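Local coordinates for bromodomain factor 2 protein (Trypanosoma cruzi, PDB 6NIM), which probably recognises acetylated lysines on histones or other proteins through its bromodomain, the kind of module whose pocket bromosporine is made to fill, at residues F19-Q22 with L23-D27; A81-L84 with E85-K89; K65-S68 with D69-Q73; S114-D117 with D118-Y121; T56-Q59 with G60-G64. All coordinates share one frame; numbering follows the deposited sequence.

Interaction 1: residues F19-Q22 with L23-D27; sequences FVHQ and LWDKD
Phe19 and Leu23 make the apolar part of this contact, one helical turn apart on helix 13-26. The methyl CD1 of Leu23 lies over one face of the phenyl ring, a CH-pi contact whose closest pair is Leu23 CD1 and Phe19 CE1 at 3.7 Å. Phe19 CG stands anti to the backbone N (chi1 167°), which sets the ring beside its own carbonyl carbon, where the Leu23 methyl can reach its face. Both residues face inward: Phe19 packs on Val107 of helix 92-110 and on Val76 of helix 69-86, and Leu23 also reaches Phe100. Helix 13-26 is the first of the four that build the left-handed bromodomain bundle, and Val20 turns to Ile57 and Ile61 of helix 54-62.

The backbone supplies the regular i to i+4 bonds: Leu23 N to Phe19 O (3.2 Å), Trp24 N to Val20 O (2.9 Å), and likewise Asp25 to His21 and Lys26 to Gln22.

On the more exposed side, polar groups meet. His21 CE1 lies 3.1 Å from Asp25 OD2, with ring and carboxylate planes 75° apart. Along Gln22, Lys26 runs its CB, CG and CD past the carbonyl, with Lys26 CG 3.4 Å from Gln22 O.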
loop_
_atom_site.group_PDB
_atom_site.type_symbol
_atom_site.label_atom_id
_atom_site.label_comp_id
_atom_site.label_asym_id
_atom_site.label_seq_id
_atom_site.Cartn_x
_atom_site.Cartn_y
_atom_site.Cartn_z
ATOM N N PHE A 19 -16.276 3.739 10.700
ATOM C CA PHE A 19 -15.751 2.996 9.524
ATOM C C PHE A 19 -15.184 1.645 9.965
ATOM O O PHE A 19 -15.581 0.603 9.427
ATOM C CB PHE A 19 -14.720 3.893 8.837
ATOM C CG PHE A 19 -13.821 3.265 7.808
ATOM C CD1 PHE A 19 -14.337 2.527 6.748
ATOM C CD2 PHE A 19 -12.458 3.507 7.839
ATOM C CE1 PHE A 19 -13.493 2.019 5.770
ATOM C CE2 PHE A 19 -11.620 2.978 6.865
ATOM C CZ PHE A 19 -12.148 2.272 5.805
ATOM N N VAL A 20 -14.359 1.634 11.004
ATOM C CA VAL A 20 -13.751 0.394 11.552
ATOM C C VAL A 20 -14.875 -0.518 12.052
ATOM O O VAL A 20 -14.811 -1.697 11.811
ATOM C CB VAL A 20 -12.717 0.726 12.641
ATOM C CG1 VAL A 20 -12.319 -0.496 13.442
ATOM C CG2 VAL A 20 -11.529 1.402 11.986
ATOM N N HIS A 21 -15.864 0.025 12.747
ATOM C CA HIS A 21 -16.986 -0.766 13.307
ATOM C C HIS A 21 -17.809 -1.410 12.177
ATOM O O HIS A 21 -18.240 -2.570 12.331
ATOM C CB HIS A 21 -17.858 0.088 14.247
ATOM C CG HIS A 21 -18.939 -0.728 14.862
ATOM N ND1 HIS A 21 -20.259 -0.588 14.499
ATOM C CD2 HIS A 21 -18.871 -1.759 15.731
ATOM C CE1 HIS A 21 -20.984 -1.461 15.179
ATOM N NE2 HIS A 21 -20.135 -2.218 15.918
ATOM N N GLN A 22 -18.040 -0.705 11.073
ATOM C CA GLN A 22 -18.851 -1.265 9.961
ATOM C C GLN A 22 -18.083 -2.454 9.386
ATOM O O GLN A 22 -18.712 -3.469 9.094
ATOM C CB GLN A 22 -19.106 -0.241 8.855
ATOM C CG GLN A 22 -20.087 0.867 9.212
ATOM C CD GLN A 22 -21.504 0.392 9.443
ATOM O OE1 GLN A 22 -22.078 -0.322 8.629
ATOM N NE2 GLN A 22 -22.116 0.837 10.534
ATOM N N LEU A 23 -16.749 -2.319 9.240
ATOM C CA LEU A 23 -15.884 -3.395 8.693
ATOM C C LEU A 23 -15.884 -4.575 9.666
ATOM O O LEU A 23 -15.888 -5.720 9.206
ATOM C CB LEU A 23 -14.463 -2.860 8.452
ATOM C CG LEU A 23 -14.334 -1.805 7.349
ATOM C CD1 LEU A 23 -12.899 -1.335 7.258
ATOM C CD2 LEU A 23 -14.811 -2.307 5.979
ATOM N N TRP A 24 -15.792 -4.305 10.969
ATOM C CA TRP A 24 -15.862 -5.339 12.020
ATOM C C TRP A 24 -17.103 -6.221 11.818
ATOM O O TRP A 24 -16.963 -7.430 11.855
ATOM C CB TRP A 24 -15.865 -4.652 13.386
ATOM C CG TRP A 24 -15.822 -5.597 14.537
ATOM C CD1 TRP A 24 -16.874 -6.277 15.079
ATOM C CD2 TRP A 24 -14.671 -5.906 15.342
ATOM N NE1 TRP A 24 -16.447 -7.006 16.154
ATOM C CE2 TRP A 24 -15.108 -6.807 16.337
ATOM C CE3 TRP A 24 -13.322 -5.517 15.313
ATOM C CZ2 TRP A 24 -14.232 -7.347 17.277
ATOM C CZ3 TRP A 24 -12.467 -6.039 16.248
ATOM C CH2 TRP A 24 -12.917 -6.945 17.212
ATOM N N ASP A 25 -18.270 -5.610 11.629
ATOM C CA ASP A 25 -19.584 -6.298 11.558
ATOM C C ASP A 25 -19.710 -7.027 10.221
ATOM O O ASP A 25 -20.381 -8.070 10.170
ATOM C CB ASP A 25 -20.723 -5.317 11.769
ATOM C CG ASP A 25 -20.922 -4.910 13.225
ATOM O OD1 ASP A 25 -20.318 -5.539 14.086
ATOM O OD2 ASP A 25 -21.649 -3.946 13.467
ATOM N N LYS A 26 -19.036 -6.536 9.187
ATOM C CA LYS A 26 -19.083 -7.166 7.848
ATOM C C LYS A 26 -18.050 -8.283 7.744
ATOM O O LYS A 26 -18.083 -9.006 6.701
ATOM C CB LYS A 26 -18.891 -6.098 6.766
ATOM C CG LYS A 26 -20.116 -5.219 6.565
ATOM C CD LYS A 26 -19.864 -4.070 5.603
ATOM C CE LYS A 26 -20.719 -2.849 5.884
ATOM N NZ LYS A 26 -22.061 -2.937 5.254
ATOM N N ASP A 27 -17.136 -8.396 8.718
ATOM C CA ASP A 27 -16.081 -9.441 8.762
ATOM C C ASP A 27 -16.693 -10.763 9.277
ATOM O O ASP A 27 -16.487 -11.104 10.421
ATOM C CB ASP A 27 -14.896 -8.976 9.612
ATOM C CG ASP A 27 -13.748 -9.966 9.723
ATOM O OD1 ASP A 27 -13.785 -11.032 9.034
ATOM O OD2 ASP A 27 -12.837 -9.700 10.520
#

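Interaction 2: residues A81-L84 with E85-K89. With SO4 (sulfate ion), chain C.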
loop_
_atom_site.group_PDB
_atom_site.type_symbol
_atom_site.label_atom_id
_atom_site.label_comp_id
_atom_site.label_asym_id
_atom_site.label_seq_id
_atom_site.Cartn_x
_atom_site.Cartn_y
_atom_site.Cartn_z
ATOM N N ALA A 81 -4.681 -6.106 2.027
ATOM C CA ALA A 81 -3.569 -6.588 1.164
ATOM C C ALA A 81 -2.874 -7.770 1.847
ATOM O O ALA A 81 -2.555 -8.763 1.175
ATOM C CB ALA A 81 -2.602 -5.438 0.867
ATOM N N ASN A 82 -2.675 -7.696 3.164
ATOM C CA ASN A 82 -1.997 -8.768 3.932
ATOM C C ASN A 82 -2.744 -10.086 3.694
ATOM O O ASN A 82 -2.099 -11.137 3.480
ATOM C CB ASN A 82 -1.885 -8.398 5.412
ATOM C CG ASN A 82 -0.907 -7.270 5.694
ATOM O OD1 ASN A 82 -0.094 -6.895 4.848
ATOM N ND2 ASN A 82 -0.959 -6.735 6.909
ATOM N N ALA A 83 -4.069 -10.033 3.781
ATOM C CA ALA A 83 -4.943 -11.220 3.703
ATOM C C ALA A 83 -4.919 -11.749 2.260
ATOM O O ALA A 83 -4.937 -12.979 2.097
ATOM C CB ALA A 83 -6.329 -10.891 4.173
ATOM N N LEU A 84 -4.906 -10.859 1.271
ATOM C CA LEU A 84 -4.841 -11.265 -0.164
ATOM C C LEU A 84 -3.481 -11.915 -0.458
ATOM O O LEU A 84 -3.466 -12.937 -1.192
ATOM C CB LEU A 84 -5.122 -10.058 -1.057
ATOM C CG LEU A 84 -6.595 -9.676 -1.085
ATOM C CD1 LEU A 84 -6.791 -8.323 -1.714
ATOM C CD2 LEU A 84 -7.438 -10.771 -1.766
ATOM N N GLU A 85 -2.395 -11.419 0.141
ATOM C CA GLU A 85 -1.046 -12.027 -0.052
ATOM C C GLU A 85 -0.955 -13.375 0.673
ATOM O O GLU A 85 -0.392 -14.334 0.108
ATOM C CB GLU A 85 0.085 -11.141 0.485
ATOM C CG GLU A 85 0.244 -9.809 -0.201
ATOM C CD GLU A 85 1.129 -8.824 0.574
ATOM O OE1 GLU A 85 2.186 -9.264 1.095
ATOM O OE2 GLU A 85 0.761 -7.619 0.685
ATOM N N TYR A 86 -1.387 -13.432 1.927
ATOM C CA TYR A 86 -1.130 -14.592 2.808
ATOM C C TYR A 86 -2.052 -15.759 2.470
ATOM O O TYR A 86 -1.559 -16.905 2.490
ATOM C CB TYR A 86 -1.263 -14.229 4.295
ATOM C CG TYR A 86 -0.960 -15.413 5.162
ATOM C CD1 TYR A 86 0.353 -15.804 5.373
ATOM C CD2 TYR A 86 -1.981 -16.209 5.673
ATOM C CE1 TYR A 86 0.648 -16.921 6.140
ATOM C CE2 TYR A 86 -1.698 -17.317 6.460
ATOM C CZ TYR A 86 -0.373 -17.679 6.675
ATOM O OH TYR A 86 -0.080 -18.793 7.417
ATOM N N ASN A 87 -3.328 -15.497 2.183
ATOM C CA ASN A 87 -4.333 -16.566 1.936
ATOM C C ASN A 87 -4.305 -16.909 0.449
ATOM O O ASN A 87 -4.279 -15.995 -0.380
ATOM C CB ASN A 87 -5.707 -16.137 2.444
ATOM C CG ASN A 87 -5.713 -15.932 3.944
ATOM O OD1 ASN A 87 -5.665 -16.899 4.710
ATOM N ND2 ASN A 87 -5.763 -14.676 4.365
ATOM N N ALA A 88 -4.227 -18.202 0.120
ATOM C CA ALA A 88 -4.174 -18.671 -1.275
ATOM C C ALA A 88 -5.496 -18.368 -1.997
ATOM O O ALA A 88 -6.583 -18.520 -1.419
ATOM C CB ALA A 88 -3.847 -20.144 -1.280
ATOM N N LYS A 89 -5.400 -17.967 -3.266
ATOM C CA LYS A 89 -6.580 -17.769 -4.115
ATOM C C LYS A 89 -7.355 -19.077 -4.097
ATOM O O LYS A 89 -6.751 -20.173 -4.265
ATOM C CB LYS A 89 -6.205 -17.337 -5.542
ATOM C CG LYS A 89 -7.392 -16.893 -6.382
ATOM C CD LYS A 89 -7.007 -16.189 -7.690
ATOM C CE LYS A 89 -8.191 -15.723 -8.509
ATOM N NZ LYS A 89 -9.123 -14.837 -7.758
HETATM S S SO4 C . -2.150 -17.688 -4.926
HETATM O O1 SO4 C . -0.797 -17.577 -4.459
HETATM O O2 SO4 C . -2.502 -19.078 -5.020
HETATM O O3 SO4 C . -3.036 -17.032 -4.001
HETATM O O4 SO4 C . -2.269 -17.047 -6.217
#
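Ala83 and Asn87 carry this contact at the end of helix 69-86, where one carbonyl takes two donors from a single residue. Ala83 O accepts from Asn87 N at 3.0 Å, closing the last turn of the helix. Asn87 ND2 reaches the same Ala83 O, also at 3.0 Å, but in the carbonyl plane and on a lone pair, with a C=O...N angle of 118°. Because Asn87 CG lies beside its own backbone N (chi1 -63°), the amide folds back over the helix end, and ND2 comes to 3.8 Å from Ala83 CB. One backbone and one side-chain bond to the same acceptor thus hold Asn87 on the turn it terminates.

The preceding carbonyls have their usual partners: Ala81 O accepts from Glu85 N and Asn82 O from Tyr86 N, both at 2.9 Å. The Asn82 amide is engaged elsewhere, donating to Tyr50 O and pairing with Gln78, while Tyr86 OH bonds Asp43. Beyond the helix, Lys89 N donates to sulfate O3 at 2.6 Å, and Lys89 NZ forms a salt bridge with Asp118 of the second subunit.

An asparagine at the end of this helix, here preceded by Tyr86, is a hallmark of bromodomain acetyl-lysine pockets. By analogy with that family, Asn87 is probably the asparagine that reads the acetyl group.

Interaction 3: residues K65-S68 with D69-Q73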
loop_
_atom_site.group_PDB
_atom_site.type_symbol
_atom_site.label_atom_id
_atom_site.label_comp_id
_atom_site.label_asym_id
_atom_site.label_seq_id
_atom_site.Cartn_x
_atom_site.Cartn_y
_atom_site.Cartn_z
ATOM N N LYS A 65 -2.744 8.097 17.039
ATOM C CA LYS A 65 -1.535 7.623 16.311
ATOM C C LYS A 65 -1.679 8.055 14.845
ATOM O O LYS A 65 -0.725 8.634 14.307
ATOM C CB LYS A 65 -1.321 6.122 16.502
ATOM C CG LYS A 65 -0.112 5.531 15.787
ATOM N N TYR A 66 -2.840 7.862 14.223
ATOM C CA TYR A 66 -3.046 8.244 12.801
ATOM C C TYR A 66 -3.171 9.766 12.694
ATOM O O TYR A 66 -3.867 10.389 13.508
ATOM C CB TYR A 66 -4.268 7.545 12.204
ATOM C CG TYR A 66 -4.156 6.050 12.247
ATOM C CD1 TYR A 66 -3.154 5.414 11.549
ATOM C CD2 TYR A 66 -4.995 5.284 13.039
ATOM C CE1 TYR A 66 -3.029 4.036 11.561
ATOM C CE2 TYR A 66 -4.885 3.907 13.066
ATOM C CZ TYR A 66 -3.901 3.281 12.322
ATOM O OH TYR A 66 -3.762 1.932 12.401
ATOM N N ASP A 67 -2.508 10.356 11.702
ATOM C CA ASP A 67 -2.510 11.835 11.522
ATOM C C ASP A 67 -3.760 12.280 10.759
ATOM O O ASP A 67 -4.087 13.447 10.843
ATOM C CB ASP A 67 -1.266 12.308 10.766
ATOM C CG ASP A 67 0.031 12.152 11.541
ATOM O OD1 ASP A 67 0.003 12.248 12.782
ATOM O OD2 ASP A 67 1.056 11.935 10.892
ATOM N N SER A 68 -4.392 11.402 9.974
ATOM C CA SER A 68 -5.467 11.795 9.032
ATOM C C SER A 68 -6.410 10.618 8.743
ATOM O O SER A 68 -6.029 9.458 8.960
ATOM C CB SER A 68 -4.859 12.309 7.754
ATOM O OG SER A 68 -4.304 11.230 7.020
ATOM N N ASP A 69 -7.582 10.933 8.211
ATOM C CA ASP A 69 -8.562 9.944 7.682
ATOM C C ASP A 69 -7.876 9.073 6.614
ATOM O O ASP A 69 -8.080 7.860 6.589
ATOM C CB ASP A 69 -9.777 10.674 7.127
ATOM C CG ASP A 69 -10.533 11.441 8.196
ATOM O OD1 ASP A 69 -10.223 11.262 9.381
ATOM O OD2 ASP A 69 -11.463 12.175 7.835
ATOM N N ALA A 70 -7.026 9.670 5.786
ATOM C CA ALA A 70 -6.314 8.949 4.699
ATOM C C ALA A 70 -5.461 7.823 5.285
ATOM O O ALA A 70 -5.493 6.709 4.707
ATOM C CB ALA A 70 -5.469 9.915 3.892
ATOM N N ASP A 71 -4.730 8.108 6.366
ATOM C CA ASP A 71 -3.841 7.152 7.071
ATOM C C ASP A 71 -4.660 5.970 7.596
ATOM O O ASP A 71 -4.147 4.825 7.561
ATOM C CB ASP A 71 -3.108 7.802 8.235
ATOM C CG ASP A 71 -2.094 8.855 7.806
ATOM O OD1 ASP A 71 -1.597 8.759 6.670
ATOM O OD2 ASP A 71 -1.818 9.757 8.627
ATOM N N VAL A 72 -5.879 6.228 8.075
ATOM C CA VAL A 72 -6.754 5.136 8.591
ATOM C C VAL A 72 -7.187 4.252 7.414
ATOM O O VAL A 72 -7.116 3.015 7.515
ATOM C CB VAL A 72 -7.950 5.708 9.368
ATOM C CG1 VAL A 72 -8.923 4.617 9.743
ATOM C CG2 VAL A 72 -7.451 6.445 10.602
ATOM N N GLN A 73 -7.573 4.874 6.302
ATOM C CA GLN A 73 -7.980 4.114 5.092
ATOM C C GLN A 73 -6.811 3.270 4.583
ATOM O O GLN A 73 -7.041 2.122 4.227
ATOM C CB GLN A 73 -8.504 5.047 4.010
ATOM C CG GLN A 73 -9.805 5.681 4.429
ATOM C CD GLN A 73 -10.280 6.696 3.439
ATOM O OE1 GLN A 73 -10.168 6.496 2.228
ATOM N NE2 GLN A 73 -10.879 7.750 3.973
HETATM O O HOH W 1 -0.498 8.523 10.572
#
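Ser68 is extended (phi -155°, psi 163°) right before helix 69-86, and the chain turns into the helix so that its side chain caps the helix at Asp71 N. Ser68 OG accepts from Asp71 N at 3.2 Å, a well-formed bond that makes Ser68 the N-cap. Its chi1 of 72° places OG between the backbone N and carbonyl carbon, aimed at the first helical turn. The bond from Val72 N to Ser68 O, which opens the backbone ladder, is weak.

Asp71 reaches back toward the loop. Its OD2 receives a weak, bent hydrogen bond from Asp67 N at 3.2 Å, and a water accepts from the same Asp67 N (2.9 Å) while donating weakly to Asp71 OD2. Asp71 OD1 has a weak partner in Asn49 of the second subunit. The apolar side belongs to Tyr66: its CD2 meets Val72 CG2 at 3.6 Å, the two side chains crossing at about a right angle, and Asp71 CB sits 4.1 Å from Tyr66 CD1. Tyr66 also packs on Ile57 and Ile61 of helix 54-62.

Asp67 OD2 and Asp71 OD2 stand 4.3 Å apart, which should cost some electrostatic energy. The positive end of the helix dipole would probably offset part of it at Asp71, with the water screening the pair further.

Interaction 4: residues S114-D117 with D118-Y121; sequences SVDD and DAAY
Asp116 wraps its side chain against Ala119, three residues on, and this pair supplies the side-chain bond of the contact. Starting at the base, Asp116 CB lies 4.2 Å from Ala119 CB, a light brush. The next atom is closer: Asp116 CG sits 3.5 Å from that methyl carbon. At the tip both carboxylate oxygens lie near the methyl, and Asp116 OD1 also accepts from Ala119 N at 3.3 Å, met from above the carboxylate plane (63° out of it). OD1 takes a further long bond from a water, which in turn accepts from Asp118 N at 2.9 Å. With CG anti to the backbone N (chi1 -175°), the carboxylate turns forward over the coming residues.

Underneath, Asp116 O accepts from Ala120 N at 2.9 Å and weakly from Ala119 N. Asp117 to Ala119 have helical backbone angles, and the result is a lone turn of helix-like chain in an otherwise irregular tail. A second water joins Asp117 O to Ala120 O, donating to both.

The tail follows helix 92-110 and folds back against it. Asp117 forms a salt bridge with Arg109, Ala120 packs on Tyr104 and Leu105, and the terminal carboxylate of Tyr121 pairs with Arg101. The tail also meets the second subunit: Asp118 bonds His94 of that chain, and Ala119 O bonds its Tyr121, so the turn lies between helix 92-110 and the second subunit, with Tyr121 reaching on to Ala81 and Leu84 of helix 69-86.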
loop_
_atom_site.group_PDB
_atom_site.type_symbol
_atom_site.label_atom_id
_atom_site.label_comp_id
_atom_site.label_asym_id
_atom_site.label_seq_id
_atom_site.Cartn_x
_atom_site.Cartn_y
_atom_site.Cartn_z
ATOM N N SER A 114 -14.082 11.141 3.304
ATOM C CA SER A 114 -13.659 11.438 1.913
ATOM C C SER A 114 -12.696 10.331 1.484
ATOM O O SER A 114 -11.925 9.898 2.337
ATOM C CB SER A 114 -13.012 12.781 1.834
ATOM O OG SER A 114 -14.022 13.759 1.974
ATOM N N VAL A 115 -12.697 9.965 0.209
ATOM C CA VAL A 115 -11.750 8.935 -0.307
ATOM C C VAL A 115 -11.002 9.523 -1.513
ATOM O O VAL A 115 -11.546 10.415 -2.211
ATOM C CB VAL A 115 -12.456 7.612 -0.630
ATOM C CG1 VAL A 115 -13.225 7.067 0.568
ATOM C CG2 VAL A 115 -13.348 7.717 -1.840
ATOM N N ASP A 116 -9.805 9.016 -1.746
ATOM C CA ASP A 116 -8.995 9.362 -2.949
ATOM C C ASP A 116 -9.005 8.124 -3.850
ATOM O O ASP A 116 -8.157 7.246 -3.680
ATOM C CB ASP A 116 -7.618 9.835 -2.481
ATOM C CG ASP A 116 -6.739 10.343 -3.600
ATOM O OD1 ASP A 116 -7.006 9.989 -4.783
ATOM O OD2 ASP A 116 -5.828 11.094 -3.277
ATOM N N ASP A 117 -9.985 8.019 -4.735
ATOM C CA ASP A 117 -10.181 6.801 -5.560
ATOM C C ASP A 117 -8.921 6.497 -6.385
ATOM O O ASP A 117 -8.542 5.317 -6.459
ATOM C CB ASP A 117 -11.402 6.931 -6.467
ATOM C CG ASP A 117 -12.668 6.621 -5.701
ATOM O OD1 ASP A 117 -12.688 5.582 -5.019
ATOM O OD2 ASP A 117 -13.558 7.463 -5.719
ATOM N N ASP A 118 -8.298 7.498 -6.988
ATOM C CA ASP A 118 -7.093 7.253 -7.838
ATOM C C ASP A 118 -5.963 6.660 -6.994
ATOM O O ASP A 118 -5.237 5.776 -7.521
ATOM C CB ASP A 118 -6.609 8.516 -8.553
ATOM C CG ASP A 118 -7.440 8.924 -9.752
ATOM O OD1 ASP A 118 -8.354 8.156 -10.136
ATOM O OD2 ASP A 118 -7.168 10.000 -10.284
ATOM N N ALA A 119 -5.753 7.151 -5.766
ATOM C CA ALA A 119 -4.604 6.738 -4.927
ATOM C C ALA A 119 -4.876 5.410 -4.209
ATOM O O ALA A 119 -3.919 4.700 -3.877
ATOM C CB ALA A 119 -4.285 7.801 -3.933
ATOM N N ALA A 120 -6.128 5.171 -3.849
ATOM C CA ALA A 120 -6.506 4.112 -2.893
ATOM C C ALA A 120 -6.149 2.726 -3.442
ATOM O O ALA A 120 -6.339 2.419 -4.646
ATOM C CB ALA A 120 -7.975 4.225 -2.548
ATOM N N TYR A 121 -5.717 1.859 -2.550
ATOM C CA TYR A 121 -5.567 0.412 -2.825
ATOM C C TYR A 121 -6.879 -0.133 -3.379
ATOM O O TYR A 121 -7.954 0.166 -2.852
ATOM C CB TYR A 121 -5.157 -0.302 -1.548
ATOM C CG TYR A 121 -4.985 -1.780 -1.694
ATOM C CD1 TYR A 121 -3.893 -2.307 -2.351
ATOM C CD2 TYR A 121 -5.892 -2.654 -1.111
ATOM C CE1 TYR A 121 -3.717 -3.676 -2.454
ATOM C CE2 TYR A 121 -5.708 -4.021 -1.170
ATOM C CZ TYR A 121 -4.622 -4.537 -1.851
ATOM O OH TYR A 121 -4.431 -5.890 -1.955
ATOM O OXT TYR A 121 -6.819 -0.870 -4.372
HETATM O O HOH W 2 -9.301 10.245 -7.075
HETATM O O HOH W 3 -8.827 2.703 -5.914
#

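Interaction 5: residues T56-Q59 with G60-G64; sequences TIRQ and GIESG
Arg58 and Glu62 form a salt bridge one turn apart on helix 54-62. Arg58 NE donates to Glu62 OE2 at 3.0 Å along an almost straight line (N-H...O 176°). The acceptor lies at the edge of the guanidinium, in its plane, yet the carboxylate stands nearly upright to that plane, at 85°. A water donates to the same Glu62 OE2 at 2.6 Å and accepts only weakly from Arg58 NH2, thereby tying a second nitrogen to the pair.

The aliphatic parts set this up. Arg58 is extended from CG to NE, with CG anti to the backbone N (chi1 172°), and Glu62 extends back to meet it, Arg58 CG lying 3.5 Å from Glu62 OE2. Behind them the backbone bonds keep the spacing, among them Glu62 N to Arg58 O and Ser63 N to Gln59 O, both 2.9 Å. Gly64, the first residue to leave helical backbone angles, has a positive phi and completes a Schellman motif.

The inward side is apolar, with Ile57 CG2 and Ile61 CD1 4.0 Å apart. These isoleucines wedge helix 54-62 against Val20 of helix 13-26 and against Val72 and Val76 of helix 69-86, while Tyr66 of the following loop covers both.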
loop_
_atom_site.group_PDB
_atom_site.type_symbol
_atom_site.label_atom_id
_atom_site.label_comp_id
_atom_site.label_asym_id
_atom_site.label_seq_id
_atom_site.Cartn_x
_atom_site.Cartn_y
_atom_site.Cartn_z
ATOM N N THR A 56 -6.272 -3.179 16.347
ATOM C CA THR A 56 -5.049 -2.344 16.364
ATOM C C THR A 56 -5.388 -0.986 15.737
ATOM O O THR A 56 -4.932 0.078 16.258
ATOM C CB THR A 56 -3.874 -3.028 15.641
ATOM O OG1 THR A 56 -3.564 -4.250 16.325
ATOM C CG2 THR A 56 -2.650 -2.137 15.583
ATOM N N ILE A 57 -6.112 -0.977 14.606
ATOM C CA ILE A 57 -6.460 0.307 13.949
ATOM C C ILE A 57 -7.391 1.124 14.879
ATOM O O ILE A 57 -7.198 2.340 14.987
ATOM C CB ILE A 57 -7.085 0.048 12.569
ATOM C CG1 ILE A 57 -6.056 -0.549 11.592
ATOM C CG2 ILE A 57 -7.706 1.338 12.050
ATOM C CD1 ILE A 57 -6.674 -1.139 10.339
ATOM N N ARG A 58 -8.385 0.497 15.506
ATOM C CA ARG A 58 -9.289 1.187 16.459
ATOM C C ARG A 58 -8.436 1.864 17.538
ATOM O O ARG A 58 -8.641 3.066 17.816
ATOM C CB ARG A 58 -10.293 0.232 17.086
ATOM C CG ARG A 58 -11.102 0.888 18.201
ATOM C CD ARG A 58 -12.316 0.088 18.569
ATOM N NE ARG A 58 -12.998 0.677 19.721
ATOM C CZ ARG A 58 -14.180 0.288 20.190
ATOM N NH1 ARG A 58 -14.848 -0.691 19.600
ATOM N NH2 ARG A 58 -14.711 0.893 21.242
ATOM N N GLN A 59 -7.460 1.143 18.088
ATOM C CA GLN A 59 -6.593 1.717 19.162
ATOM C C GLN A 59 -5.783 2.894 18.619
ATOM O O GLN A 59 -5.618 3.880 19.361
ATOM C CB GLN A 59 -5.711 0.631 19.775
ATOM C CG GLN A 59 -6.557 -0.358 20.553
ATOM C CD GLN A 59 -5.758 -1.440 21.229
ATOM O OE1 GLN A 59 -4.883 -2.066 20.631
ATOM N NE2 GLN A 59 -6.084 -1.676 22.488
ATOM N N GLY A 60 -5.306 2.811 17.380
ATOM C CA GLY A 60 -4.489 3.861 16.746
ATOM C C GLY A 60 -5.301 5.129 16.494
ATOM O O GLY A 60 -4.762 6.263 16.600
ATOM N N ILE A 61 -6.564 4.968 16.125
ATOM C CA ILE A 61 -7.497 6.124 15.992
ATOM C C ILE A 61 -7.657 6.706 17.387
ATOM O O ILE A 61 -7.556 7.916 17.521
ATOM C CB ILE A 61 -8.872 5.731 15.422
ATOM C CG1 ILE A 61 -8.771 5.139 14.012
ATOM C CG2 ILE A 61 -9.821 6.935 15.448
ATOM C CD1 ILE A 61 -9.940 4.253 13.596
ATOM N N GLU A 62 -8.007 5.867 18.351
ATOM C CA GLU A 62 -8.368 6.355 19.717
ATOM C C GLU A 62 -7.204 7.166 20.294
ATOM O O GLU A 62 -7.440 8.214 20.969
ATOM C CB GLU A 62 -8.729 5.178 20.623
ATOM C CG GLU A 62 -10.106 4.586 20.346
ATOM C CD GLU A 62 -10.378 3.293 21.095
ATOM O OE1 GLU A 62 -9.422 2.711 21.651
ATOM O OE2 GLU A 62 -11.529 2.841 21.106
ATOM N N SER A 63 -5.977 6.702 20.070
ATOM C CA SER A 63 -4.752 7.289 20.672
ATOM C C SER A 63 -4.294 8.516 19.883
ATOM O O SER A 63 -3.343 9.190 20.331
ATOM C CB SER A 63 -3.653 6.264 20.726
ATOM O OG SER A 63 -3.193 5.976 19.398
ATOM N N GLY A 64 -4.848 8.755 18.705
ATOM C CA GLY A 64 -4.346 9.792 17.791
ATOM C C GLY A 64 -3.039 9.389 17.135
ATOM O O GLY A 64 -2.301 10.299 16.695
HETATM O O HOH W 4 -13.822 4.063 20.693
#

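Four contacts lie on helices and one in the C-terminal tail; interactions 1, 2 and 5 are partly buried, 3 and 4 surface contacts. Interactions 1 and 5 turn apolar faces to each other, Val20 packing on Ile57 and Ile61, while their polar pairs look outward. Interactions 2 and 3 share helix 69-86, on opposite sides of the chain's centre: the start is capped by a serine hydroxyl, while at the end an asparagine amide bonds back to a carbonyl of the last turn. Tyr66 joins interaction 3 to interaction 5. Interaction 4 adds carboxylate and water bonds to a single backbone turn; Tyr121 links it to interaction 2, and Gln73 to interaction 3. Interactions 2, 3 and 4 all touch the second subunit.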